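Local coordinates for protein EchA16_2 (Mycobacterium avium subsp. paratuberculosis, PDB 3QYR) that probably catalyses the reversible addition of water to the double bond of 2-enoyl-CoA thioesters, as a hexameric enoyl-CoA hydratase of the crotonase family, at residues 204-207 and 208-212; 196-199 and 200-203; 214-217 and 218-222. All coordinates share one frame; numbering follows the deposited sequence.

In the fold
All three contacts lie in series on helix 198-234, and none closes a long loop, nests within another or crosses it. Contact 2 comes first: residues 196-203 lead out of the turn after helix 182-195, cap the new helix and form its first turns. Contact 1 follows directly at residue 204, its centre about 12 Å from that of contact 2, and ties the helix to the loops before strands 94-98 and 115-119. One residue further on, contact 3 spans a water-bridged kink beside helix 139-147. The centres of contacts 2 and 3 are about 27 Å apart. Contacts 1 and 2 both meet a second subunit, whereas contact 3 mainly faces a third and a fourth.

Contact 1. Residues 204-207 and 208-212; sequences LLAS and YHRID
Residues 204-212 are regular alpha helix, in which the amides of Y208, H209, R210 and I211 bond to the carbonyls four residues earlier. Y208 N lies 2.7 Å from L204 O. At the other end, I211 N lies 3.0 Å from S207 O. With CG anti to the backbone N (chi1 -172°), L205 lies over a face of the imidazole of H209 in a CH-pi contact, CG 4.0 Å from the ring centroid. Its CD1 comes 3.5 Å from H209 NE2, the nitrogen that is hydrogen-bonded to D114. L204 and Y208 run side by side, with L204 CG 4.0 Å from Y208 CE2. R210 bends at chi3 (-51°), which brings its guanidinium back so that one face lies over A206 O, 4.1 Å from the plane near its centre. A water at the guanidinium edge accepts from R210 NE at 3.2 Å and is hydrogen-bonded to S207 OG at 2.7 Å. Within the chain, L205 packs on P93 and D114, in the loops leading into strands 94-98 and 115-119, and D212 bonds to Q145 of helix 139-147. The tyrosine hydroxyl of Y208 meets S156 on helix 149-158 of a second subunit.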
loop_
_atom_site.group_PDB
_atom_site.type_symbol
_atom_site.label_atom_id
_atom_site.label_comp_id
_atom_site.label_asym_id
_atom_site.label_seq_id
_atom_site.Cartn_x
_atom_site.Cartn_y
_atom_site.Cartn_z
ATOM N N LEU A 204 10.659 -18.951 -7.500
ATOM C CA LEU A 204 11.140 -17.580 -7.544
ATOM C C LEU A 204 10.265 -16.748 -8.450
ATOM O O LEU A 204 9.863 -15.639 -8.072
ATOM C CB LEU A 204 12.592 -17.494 -8.005
ATOM C CG LEU A 204 13.247 -16.097 -7.982
ATOM C CD1 LEU A 204 13.155 -15.398 -6.617
ATOM C CD2 LEU A 204 14.715 -16.208 -8.389
ATOM N N LEU A 205 9.957 -17.269 -9.639
ATOM C CA LEU A 205 9.079 -16.535 -10.550
ATOM C C LEU A 205 7.736 -16.259 -9.869
ATOM O O LEU A 205 7.219 -15.128 -9.963
ATOM C CB LEU A 205 8.844 -17.271 -11.866
ATOM C CG LEU A 205 8.076 -16.469 -12.960
ATOM C CD1 LEU A 205 8.698 -15.102 -13.210
ATOM C CD2 LEU A 205 8.021 -17.206 -14.303
ATOM N N ALA A 206 7.184 -17.282 -9.198
ATOM C CA ALA A 206 5.915 -17.117 -8.488
ATOM C C ALA A 206 6.060 -15.993 -7.485
ATOM O O ALA A 206 5.192 -15.154 -7.393
ATOM C CB ALA A 206 5.426 -18.417 -7.784
ATOM N N SER A 207 7.168 -15.979 -6.759
ATOM C CA SER A 207 7.355 -14.957 -5.735
ATOM C C SER A 207 7.461 -13.623 -6.420
ATOM O O SER A 207 6.853 -12.645 -5.988
ATOM C CB SER A 207 8.603 -15.195 -4.869
ATOM O OG SER A 207 8.620 -14.228 -3.821
ATOM N N TYR A 208 8.241 -13.577 -7.491
ATOM C CA TYR A 208 8.380 -12.333 -8.232
ATOM C C TYR A 208 6.999 -11.844 -8.608
ATOM O O TYR A 208 6.721 -10.656 -8.443
ATOM C CB TYR A 208 9.239 -12.502 -9.483
ATOM C CG TYR A 208 10.713 -12.163 -9.401
ATOM C CD1 TYR A 208 11.166 -10.974 -8.819
ATOM C CD2 TYR A 208 11.650 -12.982 -10.021
ATOM C CE1 TYR A 208 12.536 -10.637 -8.808
ATOM C CE2 TYR A 208 12.991 -12.660 -10.032
ATOM C CZ TYR A 208 13.436 -11.487 -9.436
ATOM O OH TYR A 208 14.789 -11.201 -9.441
ATOM N N HIS A 209 6.127 -12.755 -9.063
ATOM C CA HIS A 209 4.762 -12.378 -9.503
ATOM C C HIS A 209 3.897 -11.867 -8.343
ATOM O O HIS A 209 3.110 -10.934 -8.543
ATOM C CB HIS A 209 4.008 -13.531 -10.200
ATOM C CG HIS A 209 4.488 -13.839 -11.585
ATOM N ND1 HIS A 209 4.054 -14.938 -12.288
ATOM C CD2 HIS A 209 5.365 -13.203 -12.396
ATOM C CE1 HIS A 209 4.631 -14.954 -13.477
ATOM N NE2 HIS A 209 5.455 -13.929 -13.558
ATOM N N ARG A 210 4.025 -12.459 -7.157
ATOM C CA ARG A 210 3.275 -11.987 -5.961
ATOM C C ARG A 210 3.706 -10.591 -5.505
ATOM O O ARG A 210 2.871 -9.738 -5.170
ATOM C CB ARG A 210 3.382 -12.976 -4.776
ATOM C CG ARG A 210 2.245 -14.018 -4.762
ATOM C CD ARG A 210 2.309 -15.001 -3.586
ATOM N NE ARG A 210 3.649 -15.619 -3.456
ATOM C CZ ARG A 210 3.996 -16.840 -3.876
ATOM N NH1 ARG A 210 5.259 -17.271 -3.698
ATOM N NH2 ARG A 210 3.106 -17.626 -4.492
ATOM N N ILE A 211 5.013 -10.375 -5.505
ATOM C CA ILE A 211 5.578 -9.090 -5.146
ATOM C C ILE A 211 5.076 -8.000 -6.116
ATOM O O ILE A 211 4.548 -6.975 -5.681
ATOM C CB ILE A 211 7.121 -9.173 -5.100
ATOM C CG1 ILE A 211 7.546 -10.090 -3.928
ATOM C CG2 ILE A 211 7.742 -7.798 -4.987
ATOM C CD1 ILE A 211 9.021 -10.411 -3.873
ATOM N N ASP A 212 5.193 -8.252 -7.418
ATOM C CA ASP A 212 4.697 -7.301 -8.420
ATOM C C ASP A 212 3.216 -7.084 -8.294
ATOM O O ASP A 212 2.746 -5.921 -8.312
ATOM C CB ASP A 212 4.963 -7.775 -9.837
ATOM C CG ASP A 212 4.506 -6.780 -10.857
ATOM O OD1 ASP A 212 4.972 -5.626 -10.750
ATOM O OD2 ASP A 212 3.708 -7.131 -11.753
HETATM O O HOH W 1 6.311 -14.227 -2.351
#

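Contact 2. Residues 196-199 and 200-203; sequences NNQN and AVRA
N197 turns its side-chain amide onto the first turn of helix 198-234, and OD1 accepts the amide of A200 at 3.1 Å. Holding CG anti to the backbone N (chi1 179°) brings this N-cap oxygen within reach of A200 N, with the donor tilted 30° from the side-chain carbonyl plane, while N197 O receives V201 N at 2.8 Å. Q198 and V201 point the same way and lie alongside each other, with Q198 NE2 3.9 Å from V201 CG2; CG2 also touches N196 CB, at 4.0 Å. The glutamine doubles back at chi2 (-44°), and NE2 donates to N196 O at 2.9 Å. The carbonyl oxygen lies close to the plane of the Q198 amide, but the donor approaches from well above the carbonyl plane. NE2 also bonds to I193 O. The other polar atom of the amide, OE1, accepts a hydrogen bond from a water at 2.8 Å, and that water in turn accepts from R202 NE at 2.9 Å. R202 is extended from CG to NE. Chemically, acceptors at NE2 and a water donor at OE1 are consistent with one orientation of the Q198 amide, and the water joins it to R202, whose charge is paired with D54 through NH2.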
loop_
_atom_site.group_PDB
_atom_site.type_symbol
_atom_site.label_atom_id
_atom_site.label_comp_id
_atom_site.label_asym_id
_atom_site.label_seq_id
_atom_site.Cartn_x
_atom_site.Cartn_y
_atom_site.Cartn_z
ATOM N N ASN A 196 18.515 -24.543 -15.550
ATOM C CA ASN A 196 18.543 -24.317 -14.111
ATOM C C ASN A 196 17.562 -25.208 -13.365
ATOM O O ASN A 196 16.920 -26.039 -13.982
ATOM C CB ASN A 196 18.393 -22.828 -13.807
ATOM C CG ASN A 196 19.607 -22.044 -14.257
ATOM O OD1 ASN A 196 20.735 -22.545 -14.157
ATOM N ND2 ASN A 196 19.398 -20.820 -14.761
ATOM N N ASN A 197 17.542 -25.110 -12.031
ATOM C CA ASN A 197 16.698 -25.953 -11.174
ATOM C C ASN A 197 15.262 -25.457 -11.280
ATOM O O ASN A 197 14.952 -24.346 -10.867
ATOM C CB ASN A 197 17.242 -25.870 -9.742
ATOM C CG ASN A 197 16.434 -26.679 -8.717
ATOM O OD1 ASN A 197 15.215 -26.550 -8.597
ATOM N ND2 ASN A 197 17.139 -27.447 -7.914
ATOM N N GLN A 198 14.388 -26.259 -11.873
ATOM C CA GLN A 198 13.069 -25.779 -12.249
ATOM C C GLN A 198 12.131 -25.537 -11.055
ATOM O O GLN A 198 11.253 -24.661 -11.130
ATOM C CB GLN A 198 12.408 -26.727 -13.263
ATOM C CG GLN A 198 12.981 -26.724 -14.670
ATOM C CD GLN A 198 13.270 -25.331 -15.236
ATOM O OE1 GLN A 198 12.360 -24.593 -15.648
ATOM N NE2 GLN A 198 14.557 -24.973 -15.270
ATOM N N ASN A 199 12.293 -26.292 -9.965
ATOM C CA ASN A 199 11.529 -25.986 -8.752
ATOM C C ASN A 199 11.898 -24.575 -8.278
ATOM O O ASN A 199 11.039 -23.846 -7.819
ATOM C CB ASN A 199 11.854 -26.928 -7.585
ATOM C CG ASN A 199 11.441 -28.347 -7.825
ATOM O OD1 ASN A 199 10.453 -28.611 -8.491
ATOM N ND2 ASN A 199 12.190 -29.279 -7.254
ATOM N N ALA A 200 13.188 -24.232 -8.349
ATOM C CA ALA A 200 13.672 -22.933 -7.916
ATOM C C ALA A 200 13.230 -21.865 -8.931
ATOM O O ALA A 200 12.777 -20.770 -8.541
ATOM C CB ALA A 200 15.151 -22.945 -7.798
ATOM N N VAL A 201 13.342 -22.178 -10.228
ATOM C CA VAL A 201 12.924 -21.226 -11.221
ATOM C C VAL A 201 11.454 -20.824 -10.950
ATOM O O VAL A 201 11.099 -19.618 -10.983
ATOM C CB VAL A 201 13.102 -21.765 -12.648
ATOM C CG1 VAL A 201 12.404 -20.884 -13.658
ATOM C CG2 VAL A 201 14.581 -21.856 -12.983
ATOM N N ARG A 202 10.612 -21.830 -10.686
ATOM C CA ARG A 202 9.161 -21.573 -10.503
ATOM C C ARG A 202 8.849 -20.948 -9.150
ATOM O O ARG A 202 7.978 -20.091 -9.067
ATOM C CB ARG A 202 8.309 -22.833 -10.706
ATOM C CG ARG A 202 8.306 -23.310 -12.150
ATOM C CD ARG A 202 7.594 -24.682 -12.342
ATOM N NE ARG A 202 8.009 -25.302 -13.602
ATOM C CZ ARG A 202 7.609 -26.499 -14.053
ATOM N NH1 ARG A 202 6.740 -27.237 -13.365
ATOM N NH2 ARG A 202 8.072 -26.950 -15.236
ATOM N N ALA A 203 9.518 -21.377 -8.090
ATOM C CA ALA A 203 9.200 -20.805 -6.789
ATOM C C ALA A 203 9.588 -19.298 -6.788
ATOM O O ALA A 203 8.886 -18.482 -6.206
ATOM C CB ALA A 203 9.872 -21.579 -5.666
HETATM O O HOH W 2 9.660 -23.924 -15.588
#

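Contact 3. Residues 214-217 and 218-222; sequences AQTS and AGLWQ
T216 and L220 belong to a kinked alpha helix in which a water molecule replaces a main-chain bond, within the long C-terminal helix 198-234 of this crotonase-family chain. At the kink the amides of A218 and G219 both lack the regular bond to the carbonyl four residues earlier. A218 N donates instead to the water, 2.9 Å away, and the water donates a hydrogen bond to A214 O at 2.8 Å. A second, weak bond from the water goes to Q215 O, the carbonyl that G219 N would regularly use. The expected link from A218 to A214 is therefore stretched into a bridge, and both the amide and the carbonyl keep a partner.

Regular bonding resumes at L220. T216 O accepts L220 N at 2.8 Å, and S217 O accepts W221 N at 3.0 Å in an almost straight bond (176°). A218 O is taken by Q222 N. The buried hydroxyls turn back to the preceding turn: S217 OG bonds to D213 O, and T216 OG1 bonds to D212 O and weakly to D213 O. In T216, OG1 stands between the backbone N and the carbonyl carbon (chi1 51°), from where it meets D212 O, and CG2 lies beside the backbone N.

T216 and L220 lie side by side and both pack on V141 of helix 139-147, so this face of the helix joins the body of the chain. In the assembly, W221 packs on S217 of a third subunit, and W221 of that subunit packs on S217 and L220. Q222 OE1 is hydrogen-bonded to S207 OG and R210 NE of a fourth subunit. Across the kinked turn, L220 CG rests 3.4 Å from T216 O, and its CD1 methyl lies 4.1 Å from T216 OG1.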
loop_
_atom_site.group_PDB
_atom_site.type_symbol
_atom_site.label_atom_id
_atom_site.label_comp_id
_atom_site.label_asym_id
_atom_site.label_seq_id
_atom_site.Cartn_x
_atom_site.Cartn_y
_atom_site.Cartn_z
ATOM N N ALA A 214 1.289 -7.312 -5.765
ATOM C CA ALA A 214 0.956 -6.518 -4.598
ATOM C C ALA A 214 1.038 -5.003 -4.901
ATOM O O ALA A 214 0.339 -4.194 -4.275
ATOM C CB ALA A 214 1.835 -6.885 -3.446
ATOM N N GLN A 215 1.866 -4.646 -5.886
ATOM C CA GLN A 215 2.021 -3.253 -6.288
ATOM C C GLN A 215 1.019 -2.805 -7.371
ATOM O O GLN A 215 0.599 -1.675 -7.383
ATOM C CB GLN A 215 3.449 -3.032 -6.845
ATOM C CG GLN A 215 4.489 -2.740 -5.785
ATOM C CD GLN A 215 5.880 -3.279 -6.136
ATOM O OE1 GLN A 215 6.037 -4.164 -7.017
ATOM N NE2 GLN A 215 6.910 -2.755 -5.417
ATOM N N THR A 216 0.712 -3.691 -8.308
ATOM C CA THR A 216 -0.092 -3.362 -9.471
ATOM C C THR A 216 -1.600 -3.434 -9.174
ATOM O O THR A 216 -2.400 -2.768 -9.809
ATOM C CB THR A 216 0.244 -4.349 -10.619
ATOM O OG1 THR A 216 0.154 -5.700 -10.134
ATOM C CG2 THR A 216 1.631 -4.113 -11.144
ATOM N N SER A 217 -1.994 -4.213 -8.188
ATOM C CA SER A 217 -3.411 -4.516 -7.968
ATOM C C SER A 217 -4.276 -3.283 -7.783
ATOM O O SER A 217 -5.320 -3.187 -8.403
ATOM C CB SER A 217 -3.582 -5.456 -6.768
ATOM O OG SER A 217 -3.029 -6.744 -7.074
ATOM N N ALA A 218 -3.866 -2.342 -6.926
ATOM C CA ALA A 218 -4.647 -1.109 -6.741
ATOM C C ALA A 218 -4.710 -0.353 -8.057
ATOM O O ALA A 218 -5.743 0.162 -8.414
ATOM C CB ALA A 218 -4.085 -0.220 -5.642
ATOM N N GLY A 219 -3.648 -0.353 -8.830
ATOM C CA GLY A 219 -3.712 0.318 -10.125
ATOM C C GLY A 219 -4.628 -0.347 -11.166
ATOM O O GLY A 219 -5.337 0.327 -11.906
ATOM N N LEU A 220 -4.573 -1.678 -11.238
ATOM C CA LEU A 220 -5.422 -2.416 -12.152
ATOM C C LEU A 220 -6.906 -2.209 -11.806
ATOM O O LEU A 220 -7.704 -1.939 -12.708
ATOM C CB LEU A 220 -5.038 -3.890 -12.179
ATOM C CG LEU A 220 -3.607 -4.124 -12.717
ATOM C CD1 LEU A 220 -3.166 -5.584 -12.496
ATOM C CD2 LEU A 220 -3.492 -3.707 -14.191
ATOM N N TRP A 221 -7.275 -2.255 -10.526
ATOM C CA TRP A 221 -8.655 -1.925 -10.147
ATOM C C TRP A 221 -9.062 -0.499 -10.632
ATOM O O TRP A 221 -10.121 -0.295 -11.224
ATOM C CB TRP A 221 -8.880 -2.081 -8.630
ATOM C CG TRP A 221 -10.275 -1.747 -8.226
ATOM C CD1 TRP A 221 -10.711 -0.586 -7.665
ATOM C CD2 TRP A 221 -11.419 -2.562 -8.409
ATOM N NE1 TRP A 221 -12.093 -0.628 -7.461
ATOM C CE2 TRP A 221 -12.543 -1.830 -7.937
ATOM C CE3 TRP A 221 -11.618 -3.839 -8.922
ATOM C CZ2 TRP A 221 -13.829 -2.344 -7.982
ATOM C CZ3 TRP A 221 -12.910 -4.352 -8.959
ATOM C CH2 TRP A 221 -13.991 -3.598 -8.508
ATOM N N GLN A 222 -8.207 0.479 -10.405
ATOM C CA GLN A 222 -8.482 1.840 -10.833
ATOM C C GLN A 222 -8.531 1.952 -12.370
ATOM O O GLN A 222 -9.398 2.631 -12.915
ATOM C CB GLN A 222 -7.458 2.760 -10.183
ATOM C CG GLN A 222 -7.152 4.046 -10.923
ATOM C CD GLN A 222 -8.372 4.894 -11.207
ATOM O OE1 GLN A 222 -8.505 5.439 -12.335
ATOM N NE2 GLN A 222 -9.283 5.009 -10.205
HETATM O O HOH W 3 -1.598 -2.325 -5.198
#